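Local coordinates for putative acetyl/propionyl-CoA carboxylase, alpha subunit (Methylibium petroleiphilum, PDB 2O1Q) that belongs to the cupin-like proteins, binds zinc in the crystal and probably acts as an acetylacetone dioxygenase, at the interface of chains A and B and the interface of chains A and C. Numbering follows the deposited sequence. Chains: chain A/B/C, putative acetyl/propionyl-CoA carboxylase, alpha subunit.

Contact 1: the interface of chains A and B. Residues chain A 4-6, 41; chain B 38, 40, 136, 140.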
# COMPACT_ATOMS: atom_id res chain seq x y z
N LYS A 4 -12.54 15.41 0.49
CA LYS A 4 -11.59 14.99 -0.51
C LYS A 4 -12.26 14.28 -1.65
O LYS A 4 -13.12 13.41 -1.46
CB LYS A 4 -10.54 14.08 0.08
CG LYS A 4 -9.74 14.78 1.18
CD LYS A 4 -8.54 13.99 1.51
CE LYS A 4 -7.89 14.57 2.77
NZ LYS A 4 -6.91 13.59 3.33
N SER A 5 -11.83 14.62 -2.87
CA SER A 5 -12.32 13.94 -4.07
C SER A 5 -11.54 12.71 -4.43
O SER A 5 -10.41 12.51 -3.96
CB SER A 5 -12.28 14.89 -5.25
OG SER A 5 -11.02 15.52 -5.38
N LYS A 6 -12.14 11.88 -5.28
CA LYS A 6 -11.43 10.71 -5.76
C LYS A 6 -10.34 11.13 -6.72
O LYS A 6 -10.35 12.25 -7.28
CB LYS A 6 -12.37 9.73 -6.41
CG LYS A 6 -13.02 10.20 -7.66
CD LYS A 6 -14.14 9.26 -8.05
CE LYS A 6 -14.45 9.30 -9.53
NZ LYS A 6 -13.44 8.60 -10.40
N GLU A 41 0.71 9.90 -2.99
CA GLU A 41 0.27 9.53 -1.66
C GLU A 41 1.02 8.30 -1.13
O GLU A 41 1.58 8.35 -0.04
CB GLU A 41 -1.21 9.29 -1.66
CG GLU A 41 -1.78 9.01 -0.32
CD GLU A 41 -3.17 8.46 -0.37
OE1 GLU A 41 -4.13 9.27 -0.56
OE2 GLU A 41 -3.34 7.22 -0.31
N VAL B 38 -8.92 10.30 5.73
CA VAL B 38 -9.06 9.41 4.60
C VAL B 38 -7.98 9.62 3.56
O VAL B 38 -7.55 10.75 3.36
CB VAL B 38 -10.47 9.47 3.99
CG1 VAL B 38 -11.55 9.12 5.03
CG2 VAL B 38 -10.76 10.83 3.34
N PRO B 40 -7.52 9.17 -0.32
CA PRO B 40 -8.21 8.84 -1.56
C PRO B 40 -7.46 7.93 -2.51
O PRO B 40 -8.08 7.20 -3.31
CB PRO B 40 -8.38 10.22 -2.21
CG PRO B 40 -8.37 11.12 -1.11
CD PRO B 40 -7.36 10.62 -0.18
N TRP B 136 -13.15 4.21 2.13
CA TRP B 136 -12.79 5.56 2.54
C TRP B 136 -13.85 6.61 2.23
O TRP B 136 -14.11 7.46 3.04
CB TRP B 136 -11.42 5.94 1.89
CG TRP B 136 -11.49 6.23 0.43
CD1 TRP B 136 -11.34 5.35 -0.56
CD2 TRP B 136 -11.72 7.49 -0.17
NE1 TRP B 136 -11.49 5.97 -1.78
CE2 TRP B 136 -11.71 7.30 -1.58
CE3 TRP B 136 -11.95 8.77 0.31
CZ2 TRP B 136 -11.95 8.34 -2.47
CZ3 TRP B 136 -12.20 9.83 -0.59
CH2 TRP B 136 -12.20 9.59 -1.96
N GLN B 140 -16.01 8.90 4.76
CA GLN B 140 -16.04 10.34 4.65
C GLN B 140 -17.47 10.80 4.56
O GLN B 140 -17.81 11.77 5.19
CB GLN B 140 -15.20 10.81 3.46
CG GLN B 140 -15.23 12.28 3.19
CD GLN B 140 -14.34 12.64 2.03
OE1 GLN B 140 -14.63 12.34 0.86
NE2 GLN B 140 -13.29 13.35 2.34
O HOH W 1 -8.59 13.20 5.64

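Contact 2: the interface of chains A and C. Residues chain A 7-8, 37, 39, 42; chain C 65, 67, 95.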
# COMPACT_ATOMS: atom_id res chain seq x y z
N ILE A 7 -9.34 10.27 -6.83
CA ILE A 7 -8.20 10.48 -7.73
C ILE A 7 -8.65 10.29 -9.18
O ILE A 7 -9.40 9.42 -9.49
CB ILE A 7 -6.98 9.64 -7.32
CG1 ILE A 7 -6.64 9.95 -5.84
CG2 ILE A 7 -5.82 9.90 -8.29
CD1 ILE A 7 -6.23 11.35 -5.56
N LYS A 8 -8.13 11.16 -10.03
CA LYS A 8 -8.38 11.08 -11.48
C LYS A 8 -7.72 9.83 -12.08
O LYS A 8 -6.61 9.46 -11.72
CB LYS A 8 -7.81 12.33 -12.15
CG LYS A 8 -8.62 13.62 -11.95
N HIS A 37 3.84 6.83 -14.56
CA HIS A 37 2.93 7.24 -13.48
C HIS A 37 3.69 7.45 -12.19
O HIS A 37 4.63 6.69 -11.87
CB HIS A 37 1.81 6.20 -13.27
CG HIS A 37 0.98 6.44 -12.05
ND1 HIS A 37 -0.09 7.31 -12.04
CD2 HIS A 37 1.05 5.92 -10.82
CE1 HIS A 37 -0.59 7.35 -10.81
NE2 HIS A 37 0.07 6.49 -10.06
N SER A 39 2.43 8.10 -7.95
CA SER A 39 1.39 8.16 -6.95
C SER A 39 1.97 8.90 -5.74
O SER A 39 2.73 8.29 -4.94
CB SER A 39 1.00 6.78 -6.50
OG SER A 39 0.09 6.19 -7.45
N MSE A 42 1.02 7.20 -1.89
CA MSE A 42 1.64 5.98 -1.46
C MSE A 42 3.11 6.04 -1.71
O MSE A 42 3.84 5.21 -1.11
CB MSE A 42 0.99 4.85 -2.19
CG MSE A 42 1.38 3.49 -1.68
SE MSE A 42 0.20 2.05 -2.30
CE MSE A 42 -1.17 3.22 -3.15
N PRO C 65 -6.39 1.25 -6.23
CA PRO C 65 -5.80 1.54 -7.50
C PRO C 65 -5.36 0.31 -8.29
O PRO C 65 -4.84 -0.67 -7.74
CB PRO C 65 -4.64 2.47 -7.09
CG PRO C 65 -4.24 2.04 -5.82
CD PRO C 65 -5.54 1.69 -5.11
N GLU C 67 -3.32 -0.59 -12.24
CA GLU C 67 -2.51 -0.03 -13.33
C GLU C 67 -2.36 -1.08 -14.42
O GLU C 67 -2.06 -2.27 -14.10
CB GLU C 67 -1.12 0.32 -12.81
CG GLU C 67 -1.13 1.35 -11.79
CD GLU C 67 0.27 1.76 -11.36
OE1 GLU C 67 1.09 2.18 -12.22
OE2 GLU C 67 0.50 1.81 -10.14
N TYR C 95 -3.92 4.29 -15.41
CA TYR C 95 -4.04 4.28 -13.96
C TYR C 95 -5.51 4.39 -13.69
O TYR C 95 -6.12 5.42 -14.05
CB TYR C 95 -3.33 5.49 -13.38
CG TYR C 95 -3.38 5.58 -11.87
CD1 TYR C 95 -2.64 4.71 -11.06
CD2 TYR C 95 -4.22 6.48 -11.25
CE1 TYR C 95 -2.72 4.76 -9.68
CE2 TYR C 95 -4.26 6.58 -9.88
CZ TYR C 95 -3.54 5.69 -9.10
OH TYR C 95 -3.55 5.81 -7.71
O HOH W 2 -1.58 4.24 -6.54

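Contact 3: the interface of chains A and C. Residues chain A 69, 91-93; chain C 11-12, 14.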
# COMPACT_ATOMS: atom_id res chain seq x y z
N PHE A 69 7.38 -6.81 -15.75
CA PHE A 69 7.00 -7.54 -16.93
C PHE A 69 8.06 -7.26 -17.99
O PHE A 69 8.15 -6.15 -18.55
CB PHE A 69 5.62 -7.14 -17.38
CG PHE A 69 5.09 -7.84 -18.61
CD1 PHE A 69 5.65 -8.98 -19.18
CD2 PHE A 69 3.96 -7.31 -19.21
CE1 PHE A 69 5.08 -9.55 -20.32
CE2 PHE A 69 3.40 -7.88 -20.31
CZ PHE A 69 3.93 -9.00 -20.87
N PRO A 91 8.61 -13.66 -22.61
CA PRO A 91 7.83 -12.94 -21.63
C PRO A 91 8.04 -13.43 -20.20
O PRO A 91 7.73 -14.58 -19.84
CB PRO A 91 6.41 -13.16 -22.14
CG PRO A 91 6.41 -14.49 -22.65
CD PRO A 91 7.79 -14.70 -23.26
N GLY A 92 8.54 -12.54 -19.34
CA GLY A 92 8.82 -12.91 -17.94
C GLY A 92 8.21 -11.93 -16.96
O GLY A 92 8.22 -10.71 -17.22
N TYR A 93 7.73 -12.46 -15.83
CA TYR A 93 7.18 -11.67 -14.72
C TYR A 93 8.06 -11.91 -13.49
O TYR A 93 8.48 -13.03 -13.25
CB TYR A 93 5.75 -12.08 -14.40
CG TYR A 93 5.31 -11.55 -13.06
CD1 TYR A 93 4.80 -10.27 -12.94
CD2 TYR A 93 5.47 -12.29 -11.90
CE1 TYR A 93 4.49 -9.76 -11.66
CE2 TYR A 93 5.21 -11.78 -10.65
CZ TYR A 93 4.71 -10.52 -10.52
OH TYR A 93 4.42 -9.95 -9.29
N TYR C 11 9.68 -15.42 -9.76
CA TYR C 11 9.86 -15.32 -11.21
C TYR C 11 8.90 -16.29 -11.89
O TYR C 11 8.78 -17.44 -11.46
CB TYR C 11 11.29 -15.60 -11.66
CG TYR C 11 11.40 -15.53 -13.15
CD1 TYR C 11 11.21 -14.32 -13.83
CD2 TYR C 11 11.57 -16.66 -13.90
CE1 TYR C 11 11.22 -14.25 -15.19
CE2 TYR C 11 11.58 -16.62 -15.26
CZ TYR C 11 11.41 -15.40 -15.89
OH TYR C 11 11.39 -15.35 -17.25
N VAL C 12 8.22 -15.83 -12.94
CA VAL C 12 7.32 -16.64 -13.72
C VAL C 12 7.72 -16.55 -15.19
O VAL C 12 7.71 -15.43 -15.74
CB VAL C 12 5.82 -16.18 -13.61
CG1 VAL C 12 4.91 -16.96 -14.60
CG2 VAL C 12 5.35 -16.27 -12.18
N MSE C 14 6.40 -16.75 -18.41
CA MSE C 14 4.99 -16.60 -18.75
C MSE C 14 4.58 -17.50 -19.91
O MSE C 14 3.47 -18.01 -19.89
CB MSE C 14 4.67 -15.13 -19.03
CG MSE C 14 4.82 -14.23 -17.78
SE MSE C 14 4.96 -12.40 -18.19
CE MSE C 14 3.31 -12.44 -19.07

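Contact 1: the interface of chains A and B
A:Lys4 to A:Lys6, in an extended N-terminal segment, lie against B:Pro40 and helix 136-144 of chain B, an arm-exchange kind of contact within a two-fold interface between two subunits of the deposited tetramer. The evidence starts with the A:Lys4 amine, whose NZ donates a hydrogen bond to the B:Val38 carbonyl O at 2.9 Å, arriving nearly along the C=O axis (168°). Water 1 joins the same NZ to B:Val38 N, so both backbone polar groups of that residue are engaged. The lysine chain is extended beyond CG, and on the way its CB meets B:Pro40 CG at 3.9 Å, the two side chains at about a right angle. B:Trp136 turns its ring edge to the arm, with A:Lys4 O in the ring plane and A:Lys6 CA 4.0 Å from CH2. The B:Gln140 amide faces the A:Lys4 backbone, but as modelled NE2 sits 2.9 Å from A:Lys4 N and OE1 3.0 Å from A:Lys4 O, pairing donor with donor and acceptor with acceptor. That orientation is doubtful; with the amide turned over, both pairs could be hydrogen bonds. Together these contacts would fasten the N-terminal arm of one subunit onto its neighbour, if the deposited tetramer is the biological assembly.

Contact 2: the interface of chains A and C
A:His37 and C:Tyr95 stack face to face across the interface, their ring centroids 4.0 Å apart and their planes 17° from parallel. The overlap is offset: the imidazole CE1 lies over the centre of the phenol ring, whereas C:Tyr95 CD1 falls toward the rim of the imidazole, 3.3 Å from A:His37 CE1. With CG anti to the backbone N (chi1 171°), A:His37 reaches away from strand 32-39 to lay its ring on the tyrosine. Beside the stack, A:Ile7 touches C:Tyr95 CE2 with its CG2 methyl group, and at a looser margin the selenomethionine A:Met42 brings CE to 4.2 Å from C:Pro65 CG. Farther out the contacts become polar. A:Ser39 OG sits in the imidazole plane and shares a 2.6 Å hydrogen bond with A:His37 NE2, 159° at the hydrogen, which should hold the ring at the rotation the stack needs. Water 2 then spans the interface, 2.7 Å from A:Ser39 OG and 2.8 Å from C:Tyr95 OH, in the plane of the phenol ring. The C:Glu67 carboxylate brings OE1 to 4.0 Å from A:His37 CD2, its plane turned steeply against the imidazole. The site joins the end of strand 32-39 in chain A to strands 66-71 and 92-96 in chain C, with C:Pro65 in the loop following strand 60-62, which carries the zinc ligands C:His60 and C:His62.

Contact 3: the interface of chains A and C
C:Met14, a selenomethionine, crosses A:Phe69 at about a right angle: SE and CE lie above the phenyl plane beyond its CD1-CE1 rim, SE and CE1 being 3.6 Å apart. A bend at its end (chi3 58°) turns the CE methyl toward the ring, while SE also packs on the A:Gly92 backbone, 3.5 Å from its C atom. The C:Tyr11 phenol lies on the opposite side of the same glycine, its CE1 and OH nearest, with OH 3.6 Å from A:Gly92 CA, which stands off the ring plane beyond the rim. A:Tyr93 meets C:Val12 obliquely, CD2 against CG2 at 4.0 Å. These side chains are registered by an antiparallel bridge between A:Tyr93 and C:Val12: A:Tyr93 N donates to C:Val12 O at 3.0 Å, and C:Val12 N to A:Tyr93 O at 2.8 Å. A further bond from C:Met14 N to A:Pro91 O, 2.9 Å long, extends the zipper past the strand end. With an alanine in place of C:Tyr11, the A:Gly92 backbone would probably lose its aromatic cover on that flank and a gap would open beside the bridge. In the fold, strand 10-13 of chain C thus adds to strand 92-96 of chain A, just after A:Pro91, which follows a cis peptide bond.

Measured between the centres of their C-alpha atoms, contact 1 and contact 2 are about 13 Å apart, contact 2 and contact 3 about 23 Å, and contact 1 and contact 3 about 34 Å. The N-terminal arm (residues 4-8) and the turn at 41-42 of chain A meet both neighbours, while strand 32-39 takes part from chain B in contact 1 and from chain A in contact 2. Contacts 2 and 3 belong to the same two-fold A-C interface and use strands 66-71 and 92-96 from opposite subunits. Arm and strands may therefore link the two interface types, if the deposited tetramer is the working form.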